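Local coordinates for PA14 domain-containing protein (Clostridium clariflavum, PDB 6QDI) that is the tandem calcium-binding PA14 part of a membrane RsgI-type anti-sigma factor and probably senses extracellular biomass polysaccharides, at residues S225-R230 and M261-N266; L232-W237 and A245-I250. All coordinates share one frame; numbering follows the deposited sequence. Where two conformers were deposited one is given.

Contact 1 (S225-R230 and M261-N266); sequences SLWIDR and MLLYRN. With CA (calcium ion), chain E.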
loop_
_atom_site.group_PDB
_atom_site.type_symbol
_atom_site.label_atom_id
_atom_site.label_comp_id
_atom_site.label_asym_id
_atom_site.label_seq_id
_atom_site.Cartn_x
_atom_site.Cartn_y
_atom_site.Cartn_z
ATOM N N SER A 225 -12.857 4.523 16.413
ATOM C CA SER A 225 -13.640 5.637 16.916
ATOM C C SER A 225 -13.025 6.936 16.446
ATOM O O SER A 225 -11.809 7.079 16.438
ATOM C CB SER A 225 -13.754 5.628 18.437
ATOM O OG SER A 225 -14.583 4.521 18.857
ATOM N N LEU A 226 -13.885 7.867 16.055
ATOM C CA LEU A 226 -13.433 9.163 15.585
ATOM C C LEU A 226 -14.049 10.295 16.383
ATOM O O LEU A 226 -15.284 10.444 16.437
ATOM C CB LEU A 226 -13.811 9.387 14.116
ATOM C CG LEU A 226 -13.337 10.701 13.511
ATOM C CD1 LEU A 226 -11.820 10.729 13.329
ATOM C CD2 LEU A 226 -14.000 10.929 12.161
ATOM N N TRP A 227 -13.172 11.104 16.970
ATOM C CA TRP A 227 -13.524 12.330 17.699
ATOM C C TRP A 227 -13.127 13.524 16.837
ATOM O O TRP A 227 -11.988 13.624 16.378
ATOM C CB TRP A 227 -12.748 12.405 19.013
ATOM C CG TRP A 227 -13.082 11.340 19.979
ATOM C CD1 TRP A 227 -12.652 10.040 19.996
ATOM C CD2 TRP A 227 -13.973 11.465 21.114
ATOM N NE1 TRP A 227 -13.180 9.377 21.082
ATOM C CE2 TRP A 227 -13.988 10.221 21.786
ATOM C CE3 TRP A 227 -14.717 12.518 21.650
ATOM C CZ2 TRP A 227 -14.754 9.997 22.935
ATOM C CZ3 TRP A 227 -15.459 12.309 22.800
ATOM C CH2 TRP A 227 -15.465 11.054 23.434
ATOM N N ILE A 228 -14.072 14.431 16.625
ATOM C CA ILE A 228 -13.883 15.651 15.840
ATOM C C ILE A 228 -14.310 16.789 16.764
ATOM O O ILE A 228 -15.478 16.837 17.206
ATOM C CB ILE A 228 -14.779 15.600 14.558
ATOM C CG1 ILE A 228 -14.278 14.548 13.582
ATOM C CG2 ILE A 228 -14.929 16.950 13.953
ATOM C CD1 ILE A 228 -12.930 14.789 12.975
ATOM N N ASP A 229 -13.372 17.677 17.076
ATOM C CA ASP A 229 -13.650 18.763 18.019
ATOM C C ASP A 229 -14.279 18.261 19.303
ATOM O O ASP A 229 -15.202 18.842 19.869
ATOM C CB ASP A 229 -14.430 19.893 17.367
ATOM C CG ASP A 229 -13.607 20.668 16.360
ATOM O OD1 ASP A 229 -12.362 20.741 16.519
ATOM O OD2 ASP A 229 -14.212 21.244 15.414
ATOM N N ARG A 230 -13.742 17.142 19.811
ATOM C CA ARG A 230 -14.127 16.533 21.096
ATOM C C ARG A 230 -15.574 16.063 21.130
ATOM O O ARG A 230 -16.130 15.888 22.209
ATOM C CB ARG A 230 -13.771 17.427 22.276
ATOM C CG ARG A 230 -12.321 17.791 22.235
ATOM C CD ARG A 230 -11.887 18.511 23.493
ATOM N NE ARG A 230 -10.541 18.985 23.324
ATOM C CZ ARG A 230 -9.996 19.882 24.135
ATOM N NH1 ARG A 230 -10.581 20.240 25.294
ATOM N NH2 ARG A 230 -8.838 20.395 23.802
ATOM N N MET A 261 -9.081 13.010 17.082
ATOM C CA MET A 261 -8.531 11.826 17.767
ATOM C C MET A 261 -9.172 10.630 17.079
ATOM O O MET A 261 -10.398 10.489 17.058
ATOM C CB MET A 261 -8.842 11.827 19.256
ATOM C CG MET A 261 -8.272 10.606 19.973
ATOM S SD MET A 261 -8.603 10.559 21.724
ATOM C CE MET A 261 -7.759 11.964 22.320
ATOM N N LEU A 262 -8.329 9.786 16.480
ATOM C CA LEU A 262 -8.774 8.598 15.764
ATOM C C LEU A 262 -8.173 7.412 16.485
ATOM O O LEU A 262 -6.939 7.285 16.591
ATOM C CB LEU A 262 -8.369 8.656 14.299
ATOM C CG LEU A 262 -8.671 7.434 13.461
ATOM C CD1 LEU A 262 -10.127 7.128 13.372
ATOM C CD2 LEU A 262 -8.079 7.602 12.082
ATOM N N LEU A 263 -9.040 6.548 17.005
ATOM C CA LEU A 263 -8.623 5.334 17.714
ATOM C C LEU A 263 -8.932 4.143 16.814
ATOM O O LEU A 263 -9.965 4.110 16.169
ATOM C CB LEU A 263 -9.396 5.175 19.036
ATOM C CG LEU A 263 -9.271 6.267 20.102
ATOM C CD1 LEU A 263 -7.894 6.902 20.150
ATOM C CD2 LEU A 263 -10.299 7.379 19.964
ATOM N N TYR A 264 -8.012 3.187 16.797
ATOM C CA TYR A 264 -8.102 2.043 15.902
ATOM C C TYR A 264 -7.651 0.784 16.605
ATOM O O TYR A 264 -6.708 0.834 17.396
ATOM C CB TYR A 264 -7.195 2.319 14.661
ATOM C CG TYR A 264 -6.965 1.044 13.902
ATOM C CD1 TYR A 264 -7.989 0.453 13.153
ATOM C CD2 TYR A 264 -5.814 0.327 14.100
ATOM C CE1 TYR A 264 -7.836 -0.810 12.638
ATOM C CE2 TYR A 264 -5.684 -0.945 13.601
ATOM C CZ TYR A 264 -6.704 -1.519 12.880
ATOM O OH TYR A 264 -6.533 -2.811 12.398
ATOM N N ARG A 265 -8.267 -0.363 16.271
ATOM C CA ARG A 265 -7.765 -1.627 16.766
ATOM C C ARG A 265 -7.935 -2.752 15.751
ATOM O O ARG A 265 -8.902 -2.784 14.964
ATOM C CB ARG A 265 -8.476 -2.030 18.057
ATOM C CG ARG A 265 -9.919 -2.394 17.865
ATOM C CD ARG A 265 -10.770 -2.259 19.066
ATOM N NE ARG A 265 -10.269 -2.911 20.240
ATOM C CZ ARG A 265 -11.039 -3.243 21.271
ATOM N NH1 ARG A 265 -12.343 -3.075 21.228
ATOM N NH2 ARG A 265 -10.473 -3.783 22.330
ATOM N N ASN A 266 -6.991 -3.680 15.833
ATOM C CA ASN A 266 -7.152 -5.017 15.245
ATOM C C ASN A 266 -7.298 -5.963 16.424
ATOM O O ASN A 266 -6.488 -5.938 17.350
ATOM C CB ASN A 266 -5.933 -5.419 14.413
ATOM C CG ASN A 266 -6.193 -6.674 13.584
ATOM O OD1 ASN A 266 -7.301 -7.213 13.585
ATOM N ND2 ASN A 266 -5.189 -7.141 12.870
HETATM CA CA CA E . -9.171 -7.834 12.173
#
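Trp227 lies beside Met261 and Leu263 on one face of two neighbouring antiparallel strands, 223-228 and 257-266, in a sheet of the second PA14 domain. Its indole CG is anti to the carbonyl carbon (chi1 -65°), and the ring's pyrrole edge meets Leu263: CD1 of Trp227 is 3.6 Å from CD2 of Leu263 in one of the two conformers of Leu263, the methyl lying near the ring plane. Met261 has chi1 and chi2 both anti (180°), carrying SD into an oblique Met-aromatic contact, 4.9 Å from the centroid of the five-membered ring of Trp227 and 29° off its normal. At the root of the two side chains CB packs on CB. The other face carries Leu226 and Leu262, a non-hydrogen-bonded pair whose CD1 methyls meet at 4.0 Å as the side chains cross obliquely.

Hydrogen-bonded pairs flank it. Ser225 and Leu263 exchange two backbone bonds, as do Trp227 and Met261; Trp227 N to Met261 O is 2.8 Å and nearly straight, whereas Met261 N to Trp227 O is longer at 3.1 Å. A CA-H...O contact from Leu262 to Ser225 O supplements the ladder.

Beyond the paired residues, strand 257-266 runs on to Asn266, whose OD1 binds a calcium ion at 2.4 Å; Asp221, Asp222, Gly268 and Ala270 also bind it. Asn266 ND2 bonds to Leu269 O, which would hold the amide in its orientation. The chemistry thus divides along one strand: backbone bonds and apolar side chains join it to its neighbour, and its end gives an amide oxygen to the metal.

Contact 2 (L232-W237 and A245-I250); sequences LLIDKW and AKTEAI
Ile234 and Leu233 extend their CD1 methyls toward the segment 245-250 through chi2 angles near anti (172° and -174°), while Ile234 CG2, the branch anti to the backbone N, is turned to Ala245. The two residues form a classic beta bulge in strand 231-240 of the second PA14 domain, both facing Leu226 of the adjoining strand. The contact joins the two sheets of the domain: strand 231-240 pairs with strand 223-228, while strand 242-252 pairs with strand 212-220.

Ile234 uses both branches. Its CG2 presses on the methyl of Ala245 at 3.6 Å, and its CD1 lies over the peptide that follows, 3.8 Å from Ala245 O and 4.0 Å from Lys246 N. Val218 of strand 212-220 also touches Ile234, extending this apolar patch. Leu233 is more exposed and reaches further along the opposing chain: its CD1 touches Thr247 CG2 and meets Ile250 CD1 tip to tip, each at 3.9 Å. Lys236 adds a looser contact through the aliphatic part of its side chain, with CG 4.4 Å from Ala245 CB.

Thr247 divides its two branches between different tasks. Its CG2 packs on Leu233, while OG1 sits in the crowded position between backbone N and carbonyl carbon, donates to Glu248 O at 2.8 Å and is also hydrogen-bonded with Phe216 N. The hydroxyl is therefore tied to its own chain and to strand 212-220, leaving the methyl for the apolar contact. The two backbones are bridged by solvent instead of pairing directly: one water donates to both Leu233 O and Lys246 O, the latter at 2.7 Å.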
loop_
_atom_site.group_PDB
_atom_site.type_symbol
_atom_site.label_atom_id
_atom_site.label_comp_id
_atom_site.label_asym_id
_atom_site.label_seq_id
_atom_site.Cartn_x
_atom_site.Cartn_y
_atom_site.Cartn_z
ATOM N N LEU A 232 -17.753 12.675 19.773
ATOM C CA LEU A 232 -17.554 11.330 19.269
ATOM C C LEU A 232 -18.537 11.105 18.120
ATOM O O LEU A 232 -19.737 10.914 18.315
ATOM C CB LEU A 232 -17.774 10.345 20.386
ATOM C CG LEU A 232 -17.663 8.865 20.019
ATOM C CD1 LEU A 232 -16.295 8.511 19.477
ATOM C CD2 LEU A 232 -17.979 8.068 21.272
ATOM N N LEU A 233 -18.042 11.220 16.894
ATOM C CA LEU A 233 -18.891 11.183 15.719
ATOM C C LEU A 233 -19.029 9.802 15.119
ATOM O O LEU A 233 -20.012 9.538 14.444
ATOM C CB LEU A 233 -18.472 12.168 14.638
ATOM C CG LEU A 233 -18.452 13.623 15.072
ATOM C CD1 LEU A 233 -18.162 14.497 13.852
ATOM C CD2 LEU A 233 -19.746 14.069 15.787
ATOM N N ILE A 234 -18.046 8.937 15.341
ATOM C CA ILE A 234 -18.082 7.540 14.904
ATOM C C ILE A 234 -17.652 6.714 16.080
ATOM O O ILE A 234 -16.534 6.884 16.573
ATOM C CB ILE A 234 -17.157 7.275 13.686
ATOM C CG1 ILE A 234 -17.590 8.066 12.466
ATOM C CG2 ILE A 234 -17.102 5.764 13.427
ATOM C CD1 ILE A 234 -16.663 8.028 11.283
ATOM N N ASP A 235 -18.572 5.877 16.580
ATOM C CA ASP A 235 -18.336 5.049 17.764
ATOM C C ASP A 235 -18.431 3.596 17.375
ATOM O O ASP A 235 -19.511 2.999 17.484
ATOM C CB ASP A 235 -19.349 5.422 18.864
ATOM C CG ASP A 235 -19.116 4.690 20.193
ATOM O OD1 ASP A 235 -18.125 3.985 20.331
ATOM O OD2 ASP A 235 -19.954 4.828 21.118
ATOM N N LYS A 236 -17.323 3.040 16.902
ATOM C CA LYS A 236 -17.306 1.685 16.342
ATOM C C LYS A 236 -16.199 0.849 16.995
ATOM O O LYS A 236 -15.661 -0.063 16.384
ATOM C CB LYS A 236 -17.204 1.738 14.812
ATOM C CG LYS A 236 -18.414 2.308 14.141
ATOM C CD LYS A 236 -19.628 1.414 14.249
ATOM C CE LYS A 236 -20.835 2.119 13.670
ATOM N NZ LYS A 236 -22.035 1.266 13.595
ATOM N N TRP A 237 -15.881 1.145 18.257
ATOM C CA TRP A 237 -14.764 0.524 18.946
ATOM C C TRP A 237 -14.951 -0.955 19.130
ATOM O O TRP A 237 -14.000 -1.707 19.041
ATOM C CB TRP A 237 -14.562 1.192 20.301
ATOM C CG TRP A 237 -13.322 0.796 20.967
ATOM C CD1 TRP A 237 -13.182 0.182 22.184
ATOM C CD2 TRP A 237 -11.975 1.008 20.493
ATOM N NE1 TRP A 237 -11.868 -0.015 22.479
ATOM C CE2 TRP A 237 -11.107 0.460 21.445
ATOM C CE3 TRP A 237 -11.424 1.560 19.335
ATOM C CZ2 TRP A 237 -9.724 0.490 21.288
ATOM C CZ3 TRP A 237 -10.042 1.583 19.193
ATOM C CH2 TRP A 237 -9.226 1.049 20.161
ATOM N N ALA A 245 -17.691 3.707 8.153
ATOM C CA ALA A 245 -18.642 4.595 8.805
ATOM C C ALA A 245 -18.325 6.012 8.352
ATOM O O ALA A 245 -17.193 6.314 7.937
ATOM C CB ALA A 245 -18.522 4.491 10.324
ATOM N N LYS A 246 -19.291 6.901 8.472
ATOM C CA LYS A 246 -19.104 8.279 8.067
ATOM C C LYS A 246 -19.758 9.238 9.039
ATOM O O LYS A 246 -20.705 8.883 9.762
ATOM C CB LYS A 246 -19.610 8.512 6.674
ATOM C CG LYS A 246 -21.113 8.344 6.466
ATOM C CD LYS A 246 -21.507 8.512 4.991
ATOM C CE LYS A 246 -22.972 8.237 4.670
ATOM N NZ LYS A 246 -23.949 8.668 5.696
ATOM N N THR A 247 -19.238 10.462 9.016
ATOM C CA THR A 247 -19.879 11.555 9.744
ATOM C C THR A 247 -21.067 12.083 8.938
ATOM O O THR A 247 -21.188 11.832 7.744
ATOM C CB THR A 247 -18.892 12.702 10.042
ATOM O OG1 THR A 247 -18.480 13.339 8.833
ATOM C CG2 THR A 247 -17.665 12.187 10.784
ATOM N N GLU A 248 -21.872 12.902 9.591
ATOM C CA GLU A 248 -22.755 13.808 8.884
ATOM C C GLU A 248 -21.910 14.874 8.181
ATOM O O GLU A 248 -20.722 15.033 8.451
ATOM C CB GLU A 248 -23.730 14.472 9.863
ATOM C CG GLU A 248 -24.597 13.482 10.598
ATOM C CD GLU A 248 -25.390 12.665 9.635
ATOM O OE1 GLU A 248 -26.173 13.257 8.861
ATOM O OE2 GLU A 248 -25.224 11.429 9.624
ATOM N N ALA A 249 -22.517 15.613 7.263
ATOM C CA ALA A 249 -21.855 16.773 6.670
ATOM C C ALA A 249 -21.619 17.852 7.713
ATOM O O ALA A 249 -22.488 18.097 8.592
ATOM C CB ALA A 249 -22.669 17.329 5.526
ATOM N N ILE A 250 -20.459 18.497 7.635
ATOM C CA ILE A 250 -20.065 19.520 8.568
ATOM C C ILE A 250 -19.592 20.713 7.739
ATOM O O ILE A 250 -18.754 20.563 6.844
ATOM C CB ILE A 250 -18.924 19.035 9.484
ATOM C CG1 ILE A 250 -19.311 17.742 10.225
ATOM C CG2 ILE A 250 -18.565 20.159 10.452
ATOM C CD1 ILE A 250 -18.149 17.057 10.908
HETATM O O HOH W 1 -21.247 8.069 12.331
#

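Overall arrangement
Contacts 1 and 2 follow one another across the second PA14 domain, their centres 9 Å apart. Strand 223-228 is common ground: it pairs with 257-266 in contact 1 and with 231-240 on its other edge, where Leu226 N to Ile234 O and Leu226 O to Leu233 N, both 2.9 Å, are probable hydrogen bonds. Contact 2 then passes from this sheet to the other one. Trp237 ties the two contacts further, its CZ3 lying 3.5 Å from Tyr264 N and its ring in a cation-pi contact with Arg265. Contact 1 includes Asn266, a ligand of a calcium ion; the Lys236 side chain of contact 2 is about 13 Å from that ion.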